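Local coordinates for putative Ribokinase II (Escherichia coli O6, PDB 3IQ0), which binds ATP and magnesium and probably phosphorylates a ribose-like sugar, as a putative ribokinase of the pfkB carbohydrate kinase family, at residues E246-E251 against Y282-G287; G264-C269 against H277-Y282. All coordinates share one frame; numbering follows the deposited sequence.

Contact 1. Residues E246-E251 against Y282-G287; sequences ESYPVE and YANACG. With ATP (adenosine-5'-triphosphate), chain G.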
loop_
_atom_site.group_PDB
_atom_site.type_symbol
_atom_site.label_atom_id
_atom_site.label_comp_id
_atom_site.label_asym_id
_atom_site.label_seq_id
_atom_site.Cartn_x
_atom_site.Cartn_y
_atom_site.Cartn_z
ATOM N N GLU B 246 -4.997 34.292 20.111
ATOM C CA GLU B 246 -6.004 34.175 19.068
ATOM C C GLU B 246 -5.373 33.627 17.805
ATOM O O GLU B 246 -4.163 33.739 17.611
ATOM C CB GLU B 246 -6.608 35.539 18.743
ATOM C CG GLU B 246 -7.286 36.239 19.895
ATOM C CD GLU B 246 -7.849 37.581 19.479
ATOM O OE1 GLU B 246 -7.060 38.446 19.042
ATOM O OE2 GLU B 246 -9.079 37.768 19.580
ATOM N N SER B 247 -6.199 33.052 16.939
ATOM C CA SER B 247 -5.715 32.502 15.683
ATOM C C SER B 247 -5.512 33.622 14.674
ATOM O O SER B 247 -6.160 34.665 14.747
ATOM C CB SER B 247 -6.720 31.498 15.115
ATOM O OG SER B 247 -7.901 32.159 14.705
ATOM N N TYR B 248 -4.601 33.399 13.735
ATOM C CA TYR B 248 -4.329 34.367 12.683
ATOM C C TYR B 248 -5.277 33.987 11.554
ATOM O O TYR B 248 -5.431 32.809 11.248
ATOM C CB TYR B 248 -2.877 34.242 12.213
ATOM C CG TYR B 248 -1.853 34.595 13.269
ATOM C CD1 TYR B 248 -1.515 35.922 13.522
ATOM C CD2 TYR B 248 -1.239 33.602 14.032
ATOM C CE1 TYR B 248 -0.592 36.254 14.508
ATOM C CE2 TYR B 248 -0.317 33.921 15.024
ATOM C CZ TYR B 248 0.001 35.246 15.256
ATOM O OH TYR B 248 0.902 35.566 16.244
ATOM N N PRO B 249 -5.943 34.974 10.937
ATOM C CA PRO B 249 -6.870 34.668 9.844
ATOM C C PRO B 249 -6.109 34.322 8.566
ATOM O O PRO B 249 -5.256 35.090 8.126
ATOM C CB PRO B 249 -7.675 35.957 9.714
ATOM C CG PRO B 249 -6.653 37.010 10.043
ATOM C CD PRO B 249 -5.950 36.415 11.252
ATOM N N VAL B 250 -6.409 33.163 7.979
ATOM C CA VAL B 250 -5.738 32.735 6.752
ATOM C C VAL B 250 -6.645 31.880 5.872
ATOM O O VAL B 250 -7.617 31.294 6.355
ATOM C CB VAL B 250 -4.456 31.903 7.052
ATOM C CG1 VAL B 250 -3.489 32.707 7.904
ATOM C CG2 VAL B 250 -4.825 30.606 7.746
ATOM N N GLU B 251 -6.317 31.812 4.582
ATOM C CA GLU B 251 -7.090 31.014 3.641
ATOM C C GLU B 251 -6.630 29.558 3.733
ATOM O O GLU B 251 -5.673 29.148 3.071
ATOM C CB GLU B 251 -6.909 31.545 2.209
ATOM C CG GLU B 251 -5.518 31.339 1.605
ATOM C CD GLU B 251 -4.582 32.525 1.787
ATOM O OE1 GLU B 251 -3.362 32.355 1.564
ATOM O OE2 GLU B 251 -5.069 33.623 2.137
ATOM N N TYR B 282 4.592 31.860 18.242
ATOM C CA TYR B 282 5.331 31.324 17.093
ATOM C C TYR B 282 4.736 29.997 16.627
ATOM O O TYR B 282 4.570 29.773 15.429
ATOM C CB TYR B 282 6.813 31.144 17.438
ATOM C CG TYR B 282 7.643 32.367 17.111
ATOM C CD1 TYR B 282 7.379 33.592 17.715
ATOM C CD2 TYR B 282 8.650 32.313 16.147
ATOM C CE1 TYR B 282 8.088 34.734 17.368
ATOM C CE2 TYR B 282 9.366 33.450 15.792
ATOM C CZ TYR B 282 9.076 34.658 16.405
ATOM O OH TYR B 282 9.757 35.797 16.042
ATOM N N ALA B 283 4.416 29.120 17.577
ATOM C CA ALA B 283 3.813 27.838 17.238
ATOM C C ALA B 283 2.481 28.120 16.554
ATOM O O ALA B 283 2.182 27.561 15.503
ATOM C CB ALA B 283 3.588 27.003 18.497
ATOM N N ASN B 284 1.689 29.001 17.160
ATOM C CA ASN B 284 0.382 29.379 16.632
ATOM C C ASN B 284 0.506 29.890 15.198
ATOM O O ASN B 284 -0.247 29.485 14.314
ATOM C CB ASN B 284 -0.245 30.450 17.538
ATOM C CG ASN B 284 -1.623 30.884 17.073
ATOM O OD1 ASN B 284 -2.430 30.070 16.630
ATOM N ND2 ASN B 284 -1.906 32.178 17.196
ATOM N N ALA B 285 1.464 30.779 14.974
ATOM C CA ALA B 285 1.699 31.331 13.650
ATOM C C ALA B 285 2.174 30.237 12.697
ATOM O O ALA B 285 1.788 30.220 11.530
ATOM C CB ALA B 285 2.732 32.442 13.724
ATOM N N CYS B 286 3.011 29.330 13.190
ATOM C CA CYS B 286 3.517 28.241 12.352
ATOM C C CYS B 286 2.347 27.401 11.845
ATOM O O CYS B 286 2.211 27.144 10.644
ATOM C CB CYS B 286 4.485 27.358 13.142
ATOM S SG CYS B 286 5.359 26.126 12.134
ATOM N N GLY B 287 1.486 26.981 12.763
ATOM C CA GLY B 287 0.345 26.190 12.358
ATOM C C GLY B 287 -0.534 26.943 11.376
ATOM O O GLY B 287 -1.134 26.342 10.488
HETATM P PG ATP G . -3.609 16.963 14.218
HETATM O O1G ATP G . -3.385 17.110 12.736
HETATM O O2G ATP G . -4.405 15.727 14.550
HETATM O O3G ATP G . -2.273 16.921 14.960
HETATM P PB ATP G . -4.440 19.233 15.918
HETATM O O1B ATP G . -5.839 19.408 16.425
HETATM O O2B ATP G . -3.361 18.735 16.815
HETATM O O3B ATP G . -4.457 18.265 14.631
HETATM P PA ATP G . -5.016 21.810 14.821
HETATM O O1A ATP G . -5.635 21.452 13.487
HETATM O O2A ATP G . -5.871 22.159 15.979
HETATM O O3A ATP G . -4.010 20.611 15.273
HETATM O "O5'" ATP G . -3.593 22.913 14.961
HETATM C "C5'" ATP G . -2.341 23.429 14.905
HETATM C "C4'" ATP G . -2.415 24.826 15.467
HETATM O "O4'" ATP G . -2.375 25.413 14.161
HETATM C "C3'" ATP G . -3.754 25.447 15.997
HETATM O "O3'" ATP G . -3.925 25.401 17.403
HETATM C "C2'" ATP G . -3.709 26.790 15.412
HETATM O "O2'" ATP G . -2.923 27.672 16.224
HETATM C "C1'" ATP G . -3.149 26.586 14.037
HETATM N N9 ATP G . -4.256 26.371 13.019
HETATM C C8 ATP G . -4.822 25.187 12.559
HETATM N N7 ATP G . -5.786 25.406 11.651
HETATM C C5 ATP G . -5.869 26.725 11.484
HETATM C C6 ATP G . -6.693 27.682 10.669
HETATM N N6 ATP G . -7.611 27.194 9.834
HETATM N N1 ATP G . -6.465 29.070 10.793
HETATM C C2 ATP G . -5.514 29.624 11.654
HETATM N N3 ATP G . -4.722 28.785 12.441
HETATM C C4 ATP G . -4.864 27.378 12.397
HETATM O O HOH W 1 -3.411 30.722 14.139
#
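N284 meets E246 and Y248 beside the ribose of ATP, in the nucleotide site of a ribokinase-like pfkB kinase. Helix 276-290 forms one wall of this site. The loop that follows strand 242-245 forms another.

Within 282-287, N284 is the first residue to touch the loop. Its CG is anti to the backbone N (chi1 -179°), which carries it out toward the loop. ND2 donates to the carbonyl O of E246 at 2.8 Å. This bond is bent, with an N-H...O angle of 138°, and the donor is tilted from the carbonyl plane. On the other branch, OD1 accepts from the O2' hydroxyl of ATP. That bond is very short, 2.5 Å between OD1 and O2'. Water 1 lies between OD1 and the backbone N of Y248, whose N-H it accepts. The bonds at ND2 and OD1 are consistent with an amide held in one rotation, with OD1 toward the ribose. Y248 CE2 lies 3.2 Å from N284 ND2, and the ring and amide planes are 29° apart.

A285 comes next. Its CB meets Y248 CE2 at 3.6 Å, an apolar contact that sets the ring against the helix. F309 and H313 make edge-to-face contacts with the same ring, so the C-terminal part of the chain joins this cluster.

G287, one turn after N284, faces the sugar with its backbone. Its CA is 3.4 Å from O4' of ATP. The loop meets the base instead: the carbonyl O of Y248 approaches adenine C2, and V250 CG2 packs 3.8 Å from adenine N1.

Contact 2. Residues G264-C269 against H277-Y282; sequences GAWIAC and HRALQY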
loop_
_atom_site.group_PDB
_atom_site.type_symbol
_atom_site.label_atom_id
_atom_site.label_comp_id
_atom_site.label_asym_id
_atom_site.label_seq_id
_atom_site.Cartn_x
_atom_site.Cartn_y
_atom_site.Cartn_z
ATOM N N GLY B 264 6.286 21.012 16.273
ATOM C CA GLY B 264 7.708 21.181 16.020
ATOM C C GLY B 264 8.135 22.589 16.381
ATOM O O GLY B 264 9.178 22.794 17.011
ATOM N N ALA B 265 7.321 23.561 15.981
ATOM C CA ALA B 265 7.608 24.963 16.270
ATOM C C ALA B 265 7.736 25.210 17.776
ATOM O O ALA B 265 8.674 25.872 18.226
ATOM C CB ALA B 265 6.515 25.844 15.691
ATOM N N TRP B 266 6.800 24.678 18.555
ATOM C CA TRP B 266 6.846 24.871 20.003
ATOM C C TRP B 266 8.137 24.313 20.594
ATOM O O TRP B 266 8.899 25.025 21.269
ATOM C CB TRP B 266 5.639 24.202 20.686
ATOM C CG TRP B 266 5.778 24.167 22.195
ATOM C CD1 TRP B 266 6.361 23.182 22.948
ATOM C CD2 TRP B 266 5.430 25.215 23.108
ATOM N NE1 TRP B 266 6.400 23.557 24.275
ATOM C CE2 TRP B 266 5.836 24.803 24.399
ATOM C CE3 TRP B 266 4.818 26.467 22.961
ATOM C CZ2 TRP B 266 5.645 25.601 25.537
ATOM C CZ3 TRP B 266 4.628 27.261 24.095
ATOM C CH2 TRP B 266 5.042 26.823 25.362
ATOM N N ILE B 267 8.381 23.036 20.335
ATOM C CA ILE B 267 9.562 22.366 20.854
ATOM C C ILE B 267 10.861 23.020 20.399
ATOM O O ILE B 267 11.782 23.196 21.197
ATOM C CB ILE B 267 9.571 20.878 20.446
ATOM C CG1 ILE B 267 8.322 20.179 21.001
ATOM C CG2 ILE B 267 10.815 20.205 20.974
ATOM C CD1 ILE B 267 8.279 20.115 22.529
ATOM N N ALA B 268 10.939 23.390 19.125
ATOM C CA ALA B 268 12.159 24.018 18.617
ATOM C C ALA B 268 12.351 25.417 19.197
ATOM O O ALA B 268 13.454 25.785 19.604
ATOM C CB ALA B 268 12.124 24.077 17.092
ATOM N N CYS B 269 11.276 26.195 19.254
ATOM C CA CYS B 269 11.371 27.551 19.787
ATOM C C CYS B 269 11.779 27.541 21.243
ATOM O O CYS B 269 12.530 28.410 21.693
ATOM C CB CYS B 269 10.047 28.286 19.624
ATOM S SG CYS B 269 9.752 28.775 17.937
ATOM N N HIS B 277 5.361 32.573 26.325
ATOM C CA HIS B 277 4.579 33.528 25.543
ATOM C C HIS B 277 5.040 33.666 24.097
ATOM O O HIS B 277 4.219 33.730 23.182
ATOM C CB HIS B 277 4.601 34.900 26.221
ATOM C CG HIS B 277 3.669 35.009 27.386
ATOM N ND1 HIS B 277 2.318 35.240 27.235
ATOM C CD2 HIS B 277 3.880 34.867 28.717
ATOM C CE1 HIS B 277 1.738 35.234 28.422
ATOM N NE2 HIS B 277 2.662 35.009 29.339
ATOM N N ARG B 278 6.351 33.726 23.888
ATOM C CA ARG B 278 6.891 33.845 22.541
ATOM C C ARG B 278 6.671 32.545 21.770
ATOM O O ARG B 278 6.190 32.551 20.637
ATOM C CB ARG B 278 8.386 34.156 22.597
ATOM C CG ARG B 278 8.724 35.624 22.526
ATOM C CD ARG B 278 8.946 36.055 21.085
ATOM N NE ARG B 278 10.200 36.790 20.941
ATOM C CZ ARG B 278 11.389 36.308 21.296
ATOM N NH1 ARG B 278 11.487 35.092 21.818
ATOM N NH2 ARG B 278 12.482 37.042 21.138
ATOM N N ALA B 279 7.022 31.433 22.406
ATOM C CA ALA B 279 6.884 30.122 21.795
ATOM C C ALA B 279 5.446 29.808 21.373
ATOM O O ALA B 279 5.223 29.195 20.329
ATOM C CB ALA B 279 7.399 29.058 22.750
ATOM N N LEU B 280 4.472 30.227 22.177
ATOM C CA LEU B 280 3.084 29.967 21.842
ATOM C C LEU B 280 2.637 30.775 20.624
ATOM O O LEU B 280 1.905 30.266 19.772
ATOM C CB LEU B 280 2.170 30.277 23.031
ATOM C CG LEU B 280 0.722 29.814 22.848
ATOM C CD1 LEU B 280 0.673 28.297 22.840
ATOM C CD2 LEU B 280 -0.149 30.362 23.971
ATOM N N GLN B 281 3.065 32.031 20.532
ATOM C CA GLN B 281 2.670 32.840 19.389
ATOM C C GLN B 281 3.346 32.317 18.120
ATOM O O GLN B 281 2.747 32.331 17.051
ATOM C CB GLN B 281 3.024 34.320 19.608
ATOM C CG GLN B 281 4.455 34.705 19.275
ATOM C CD GLN B 281 4.720 36.200 19.452
ATOM O OE1 GLN B 281 4.039 37.044 18.862
ATOM N NE2 GLN B 281 5.715 36.528 20.266
ATOM N N TYR B 282 4.592 31.860 18.242
ATOM C CA TYR B 282 5.331 31.324 17.093
ATOM C C TYR B 282 4.736 29.997 16.627
ATOM O O TYR B 282 4.570 29.773 15.429
ATOM C CB TYR B 282 6.813 31.144 17.438
ATOM C CG TYR B 282 7.643 32.367 17.111
ATOM C CD1 TYR B 282 7.379 33.592 17.715
ATOM C CD2 TYR B 282 8.650 32.313 16.147
ATOM C CE1 TYR B 282 8.088 34.734 17.368
ATOM C CE2 TYR B 282 9.366 33.450 15.792
ATOM C CZ TYR B 282 9.076 34.658 16.405
ATOM O OH TYR B 282 9.757 35.797 16.042
#
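A265, W266 and C269 face A279, L280 and Y282 across a pair of neighbouring helices. Helices 258-271 and 276-290 form a helical hairpin with a short connection. The axes of 264-269 and 277-282 approach to 8.5 Å, and their directions differ by 151°, so the two segments run nearly antiparallel.

A265 opens the contact. Its CB points at the other helix and lies 4.4 Å from the carbonyl O of Y282. This is a loose contact between a methyl group and the backbone.

W266 follows and buries the most surface of the residues in 264-269. The six-membered part of the indole reaches the second helix with CE3 and CZ3. CZ3 is 3.6 Å from A279 CB, which approaches the ring obliquely. The same carbon is 3.5 Å from the backbone N of L280, which lies at the ring edge, near its plane. L280 CB adds a longer contact to CZ3. The indole also touches E224 and I226 of strand 224-228, and L280 touches I226 too. The hairpin is thus seated against the main sheet.

C269 lies one turn further on. Its CB packs 4.2 Å from A279 CB, where the two backbones come close: the CA atoms of C269 and A279 are 5.5 Å apart. Its SG, anti to the carbonyl carbon (chi1 -74°), meets Y282 CB at 3.8 Å. The sulfur sits 5.1 Å from the centroid of the Y282 ring, 57° off the ring normal, an oblique sulfur-aromatic contact.

No hydrogen bond joins the two segments. Small alanine and cysteine side chains permit the close approach. The pairing of these buried segments therefore probably depends on the fit of apolar surfaces more than on directed bonds.

Overall arrangement
From the N terminus, the chain first builds the whole main sheet, ending with edge strand 242-245. It then enters the loop 246-251, the first half of contact 1. It forms helix 258-271, turns, and returns as helix 276-290. Contact 2 closes this short hairpin. Contact 1 closes the longer loop around it, so contact 2 is nested within contact 1. Their ranges overlap at Y282, which of the two packs only in contact 2. The contacts also touch directly, with C286 CB 3.6 Å from A265 CB. Contact 2 joins the two helices, whose W266 and L280 also rest on the sheet. Contact 1 joins the second helix to the ATP-site loop.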